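Side-chain contacts in putative amino acid binding protein (Streptococcus mutans, PDB 4C0R), which binds oxidized glutathione disulfide and probably delivers glutathione to the cystine ABC importer TcyBC as its extracellular solute-binding protein: residues 122-127 with 136-141; 105-110 with 159-164. All coordinates share one frame; numbering follows the deposited sequence.

Interaction 1 of 2, residues 122-127 with 136-141; sequences PMLQKF and VKLNFT
Leu138 reaches from strand 137-140 to Leu124 on helix 120-130, and the two leucines meet through unequal parts of their branches. A single methyl of the strand residue, Leu138 CD2, rests against both the CB and the CD1 of Leu124, 3.7 Å from the CD1 methyl, the two side chains crossing obliquely. Its other methyl, Leu138 CD1, lies 4.2 Å from Gln125 CG, so the aliphatic stem of the exposed glutamine adds to the contact at its margin. Val136, just before the strand, works with one branch: its CG2 stands 3.8 Å from Phe127 CD1 and equally near Phe127 CE1, approaching the CD1-CE1 bond obliquely. With Phe127 CG anti to the backbone N (chi1 178°), the benzyl group projects toward the valine. Towards the leucine pair the same methyl makes a looser contact, with Val136 CG2 4.5 Å from Leu124 CD2. No hydrogen bond joins the segments; the backbone hydrogen bonds of Lys137, Asn139 and Thr141 run to strand 111-114 and, for Lys137, also to His110 just before it. This is the helix-on-sheet packing of a beta-alpha-beta unit, strand 111-114, helix 120-130 and strand 137-140, in a family 3 solute-binding protein.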
# COMPACT_ATOMS: atom_id res chain seq x y z
N PRO A 122 2.23 8.16 11.70
CA PRO A 122 2.55 9.58 11.92
C PRO A 122 1.36 10.51 11.67
O PRO A 122 1.24 11.56 12.25
CB PRO A 122 3.70 9.86 10.94
CG PRO A 122 3.75 8.68 10.02
CD PRO A 122 3.19 7.53 10.78
N MET A 123 0.44 10.09 10.79
CA MET A 123 -0.76 10.85 10.56
C MET A 123 -1.57 10.99 11.84
O MET A 123 -2.05 12.09 12.19
CB MET A 123 -1.64 10.13 9.49
CG MET A 123 -2.83 10.95 9.14
SD MET A 123 -3.77 10.00 7.94
CE MET A 123 -2.60 10.20 6.63
N LEU A 124 -1.77 9.88 12.55
CA LEU A 124 -2.59 9.87 13.74
C LEU A 124 -1.82 10.51 14.89
O LEU A 124 -2.40 11.13 15.79
CB LEU A 124 -3.06 8.47 14.07
CG LEU A 124 -4.17 7.98 13.11
CD1 LEU A 124 -4.43 6.52 13.28
CD2 LEU A 124 -5.41 8.78 13.37
N GLN A 125 -0.50 10.37 14.86
CA GLN A 125 0.30 11.03 15.92
C GLN A 125 0.20 12.52 15.79
O GLN A 125 0.16 13.25 16.82
CB GLN A 125 1.76 10.58 15.89
CG GLN A 125 1.93 9.16 16.32
CD GLN A 125 3.30 8.58 16.06
OE1 GLN A 125 4.00 8.97 15.10
NE2 GLN A 125 3.67 7.63 16.88
N LYS A 126 0.21 13.03 14.57
CA LYS A 126 -0.01 14.46 14.32
C LYS A 126 -1.38 14.90 14.76
O LYS A 126 -1.57 15.97 15.32
CB LYS A 126 0.24 14.84 12.87
CG LYS A 126 -0.14 16.25 12.54
N PHE A 127 -2.38 14.07 14.49
CA PHE A 127 -3.73 14.40 14.90
C PHE A 127 -3.76 14.53 16.43
O PHE A 127 -4.43 15.40 17.00
CB PHE A 127 -4.69 13.30 14.47
CG PHE A 127 -6.11 13.53 14.90
CD1 PHE A 127 -6.55 13.13 16.15
CD2 PHE A 127 -7.01 14.19 14.05
CE1 PHE A 127 -7.88 13.38 16.54
CE2 PHE A 127 -8.30 14.43 14.42
CZ PHE A 127 -8.74 14.02 15.68
N VAL A 136 -6.91 10.09 19.95
CA VAL A 136 -7.18 8.78 19.46
C VAL A 136 -6.33 7.82 20.24
O VAL A 136 -5.17 8.10 20.48
CB VAL A 136 -6.78 8.69 17.97
CG1 VAL A 136 -6.95 7.27 17.41
CG2 VAL A 136 -7.60 9.63 17.16
N LYS A 137 -6.93 6.73 20.67
CA LYS A 137 -6.22 5.68 21.37
C LYS A 137 -5.60 4.77 20.29
O LYS A 137 -6.34 4.04 19.62
CB LYS A 137 -7.21 4.89 22.20
N LEU A 138 -4.27 4.79 20.17
CA LEU A 138 -3.57 3.98 19.18
C LEU A 138 -3.17 2.64 19.75
O LEU A 138 -2.46 2.60 20.74
CB LEU A 138 -2.31 4.68 18.68
CG LEU A 138 -2.52 6.06 18.08
CD1 LEU A 138 -1.20 6.78 17.92
CD2 LEU A 138 -3.22 5.88 16.72
N ASN A 139 -3.65 1.56 19.15
CA ASN A 139 -3.29 0.23 19.57
C ASN A 139 -2.44 -0.40 18.50
O ASN A 139 -2.95 -0.80 17.44
CB ASN A 139 -4.55 -0.57 19.77
CG ASN A 139 -5.45 0.06 20.83
OD1 ASN A 139 -6.33 0.92 20.54
ND2 ASN A 139 -5.23 -0.36 22.07
N PHE A 140 -1.15 -0.46 18.76
CA PHE A 140 -0.20 -1.05 17.83
C PHE A 140 -0.43 -2.55 17.80
O PHE A 140 -0.59 -3.20 18.84
CB PHE A 140 1.24 -0.69 18.23
CG PHE A 140 1.61 0.72 17.90
CD1 PHE A 140 1.27 1.76 18.74
CD2 PHE A 140 2.22 1.04 16.70
CE1 PHE A 140 1.56 3.05 18.41
CE2 PHE A 140 2.51 2.29 16.39
CZ PHE A 140 2.19 3.32 17.23
N THR A 141 -0.48 -3.12 16.61
CA THR A 141 -0.80 -4.53 16.41
C THR A 141 0.20 -5.11 15.41
O THR A 141 0.86 -4.36 14.66
CB THR A 141 -2.26 -4.74 15.81
OG1 THR A 141 -2.60 -6.12 15.73
CG2 THR A 141 -2.42 -4.12 14.42

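Interaction 2 of 2, residues 105-110 with 159-164; sequences NDIAGH and FKIFEK. With CD (cadmium ion), chain F; GDS (oxidized glutathione disulfide), chain C.
Ile107 caps one face of the Phe159 ring with its CG2 methyl, the two side chains crossing at about a right angle, and this is the dense part of the contact. The methyl sits almost exactly above the middle of the ring, Ile107 CG2 being 3.8 Å from the Phe159 centroid and only 7° off the normal, a CH-pi contact, while Ile107 CB comes within 3.7 Å of Phe159 CZ. The phenyl group is placed there by a chi1 of 69°, which sets CG between the backbone N and the carbonyl carbon. At the rim of the same ring, in its plane, His110 CB lies 3.9 Å from Phe159 CE1. Packing thins along the strand, where Ile107 CD1 and Ile161 CD1 are 4.4 Å apart. The other side of the contact is looser and more polar: beyond CB the His110 imidazole leads away from the strand, and its NE2 binds, at 2.1 Å, a cadmium ion that Asp100 and a water also bind. Strand 160-163 meanwhile turns other side chains to the glutathione disulfide: Lys160 NZ donates to ligand OE6 at 2.7 Å, and Glu163 OE2 accepts from ligand N6 at 2.9 Å. Apolar packing thus fixes the loop against the start of a ligand-binding strand, while the polar work is done outside that core, cadmium by the loop histidine and glutathione disulfide by Lys160 and Glu163.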
# COMPACT_ATOMS: atom_id res chain seq x y z
N ASN A 105 -12.30 14.55 11.98
CA ASN A 105 -12.08 15.01 13.35
C ASN A 105 -12.89 14.26 14.39
O ASN A 105 -12.58 14.28 15.56
CB ASN A 105 -12.35 16.50 13.48
CG ASN A 105 -11.17 17.36 13.02
OD1 ASN A 105 -10.15 16.89 12.44
ND2 ASN A 105 -11.33 18.65 13.24
N ASP A 106 -13.92 13.56 13.95
CA ASP A 106 -14.78 12.80 14.83
C ASP A 106 -14.05 11.58 15.41
O ASP A 106 -14.58 10.94 16.30
CB ASP A 106 -16.01 12.29 14.08
CG ASP A 106 -16.96 13.40 13.62
OD1 ASP A 106 -16.97 14.48 14.26
OD2 ASP A 106 -17.70 13.19 12.66
N ILE A 107 -12.84 11.25 14.91
CA ILE A 107 -12.11 10.12 15.44
C ILE A 107 -11.59 10.44 16.82
O ILE A 107 -11.16 9.55 17.58
CB ILE A 107 -10.91 9.68 14.55
CG1 ILE A 107 -9.85 10.78 14.45
CG2 ILE A 107 -11.44 9.25 13.18
CD1 ILE A 107 -8.64 10.44 13.57
N ALA A 108 -11.60 11.73 17.17
CA ALA A 108 -11.03 12.13 18.47
C ALA A 108 -11.71 11.33 19.59
O ALA A 108 -12.95 11.21 19.62
CB ALA A 108 -11.21 13.64 18.69
N GLY A 109 -10.90 10.80 20.48
CA GLY A 109 -11.38 10.02 21.61
C GLY A 109 -11.69 8.55 21.35
O GLY A 109 -12.02 7.79 22.26
N HIS A 110 -11.59 8.13 20.08
CA HIS A 110 -11.92 6.78 19.70
C HIS A 110 -10.64 5.89 19.56
O HIS A 110 -9.51 6.39 19.58
CB HIS A 110 -12.69 6.83 18.40
CG HIS A 110 -14.10 7.32 18.53
ND1 HIS A 110 -14.46 8.62 18.23
CD2 HIS A 110 -15.27 6.67 18.80
CE1 HIS A 110 -15.77 8.76 18.36
NE2 HIS A 110 -16.29 7.59 18.68
N PHE A 159 -12.69 2.40 14.56
CA PHE A 159 -12.51 2.80 13.18
C PHE A 159 -11.18 2.27 12.69
O PHE A 159 -10.32 1.91 13.54
CB PHE A 159 -12.53 4.34 13.01
CG PHE A 159 -11.34 5.06 13.60
CD1 PHE A 159 -11.36 5.50 14.90
CD2 PHE A 159 -10.21 5.32 12.84
CE1 PHE A 159 -10.32 6.17 15.42
CE2 PHE A 159 -9.16 6.00 13.34
CZ PHE A 159 -9.20 6.44 14.67
N LYS A 160 -10.98 2.27 11.36
CA LYS A 160 -9.66 2.00 10.77
C LYS A 160 -9.48 2.91 9.56
O LYS A 160 -10.33 2.95 8.68
CB LYS A 160 -9.53 0.53 10.35
CG LYS A 160 -8.24 0.17 9.61
CD LYS A 160 -7.01 0.35 10.47
CE LYS A 160 -5.75 -0.05 9.71
NZ LYS A 160 -4.52 0.20 10.50
N ILE A 161 -8.36 3.62 9.52
CA ILE A 161 -7.98 4.43 8.37
C ILE A 161 -7.02 3.64 7.46
O ILE A 161 -6.04 3.06 7.92
CB ILE A 161 -7.30 5.74 8.76
CG1 ILE A 161 -8.24 6.58 9.63
CG2 ILE A 161 -6.86 6.52 7.52
CD1 ILE A 161 -7.57 7.79 10.23
N PHE A 162 -7.38 3.52 6.19
CA PHE A 162 -6.51 2.85 5.24
C PHE A 162 -6.84 3.30 3.84
O PHE A 162 -7.86 3.96 3.62
CB PHE A 162 -6.69 1.31 5.33
CG PHE A 162 -5.47 0.56 4.78
CD1 PHE A 162 -4.26 0.59 5.49
CD2 PHE A 162 -5.51 -0.05 3.57
CE1 PHE A 162 -3.11 -0.02 4.98
CE2 PHE A 162 -4.34 -0.67 3.05
CZ PHE A 162 -3.15 -0.65 3.79
N GLU A 163 -6.01 2.91 2.87
CA GLU A 163 -6.34 3.17 1.45
C GLU A 163 -7.68 2.54 1.04
O GLU A 163 -8.01 1.44 1.45
CB GLU A 163 -5.23 2.61 0.56
CG GLU A 163 -3.98 3.48 0.46
CD GLU A 163 -3.02 3.46 1.62
OE1 GLU A 163 -3.10 2.58 2.50
OE2 GLU A 163 -2.20 4.37 1.61
N LYS A 164 -8.42 3.27 0.20
CA LYS A 164 -9.73 2.90 -0.26
C LYS A 164 -9.77 1.57 -0.99
O LYS A 164 -10.66 0.81 -0.78
CB LYS A 164 -10.24 3.99 -1.21
CG LYS A 164 -11.69 3.87 -1.58
CD LYS A 164 -12.19 5.19 -2.13
CE LYS A 164 -13.72 5.18 -2.22
NZ LYS A 164 -14.19 6.44 -2.79
CD CD F . -18.29 6.83 18.81
CD1 GDS C . 2.85 -6.39 10.29
N2 GDS C . 1.40 -6.39 10.07
CA2 GDS C . 0.97 -6.97 8.85
C2 GDS C . 0.79 -8.45 8.77
O2 GDS C . 0.84 -9.04 7.67
CB2 GDS C . 0.73 -6.22 7.60
SG2 GDS C . 0.82 -4.45 7.81
N3 GDS C . 0.54 -9.15 10.01
CA3 GDS C . 0.43 -10.61 10.00
C3 GDS C . 1.76 -11.06 10.60
OE3 GDS C . 1.83 -12.07 11.37
OE4 GDS C . 2.85 -10.45 10.37
N4 GDS C . -0.88 -2.14 6.31
CA4 GDS C . -2.04 -2.24 7.16
C4 GDS C . -2.00 -1.18 8.21
OE5 GDS C . -1.31 -0.13 8.07
OE6 GDS C . -2.73 -1.36 9.23
C5 GDS C . -0.70 -3.12 5.29
O5 GDS C . -1.54 -4.00 5.13
CA5 GDS C . 0.57 -3.00 4.57
N5 GDS C . 1.08 -1.72 4.29
CB5 GDS C . 1.55 -4.09 4.89
SG5 GDS C . 2.25 -3.78 6.53
CA6 GDS C . 0.74 2.89 3.36
C6 GDS C . 2.24 3.09 3.54
OE7 GDS C . 2.71 3.07 4.71
OE8 GDS C . 2.99 3.25 2.55
N6 GDS C . 0.42 3.19 1.95
CB6 GDS C . 0.33 1.52 3.75
CG6 GDS C . 1.33 0.50 3.17
CD6 GDS C . 0.67 -0.86 3.27
O6 GDS C . -0.19 -1.31 2.50
O HOH W 1 -19.31 7.32 20.86

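Both interactions are mainly buried and apolar, neither has a hydrogen bond across its segments, and their centres lie about 9 Å apart. They form continuous packing: Phe127 CZ of interaction 1 lies 3.6 Å from Ile107 CG1 of interaction 2, and Val136 touches the same loop. A probable backbone hydrogen bond from Lys137 N to His110 O, 2.8 Å, also ties them together. Interaction 1 holds a helix on the two-stranded parallel sheet, with Gln125 marking its exposed margin. Interaction 2 joins the loop leading into that sheet to a strand of the larger mixed sheet, and its flanks carry the polar chemistry, cadmium and ligand binding, that the first contact lacks.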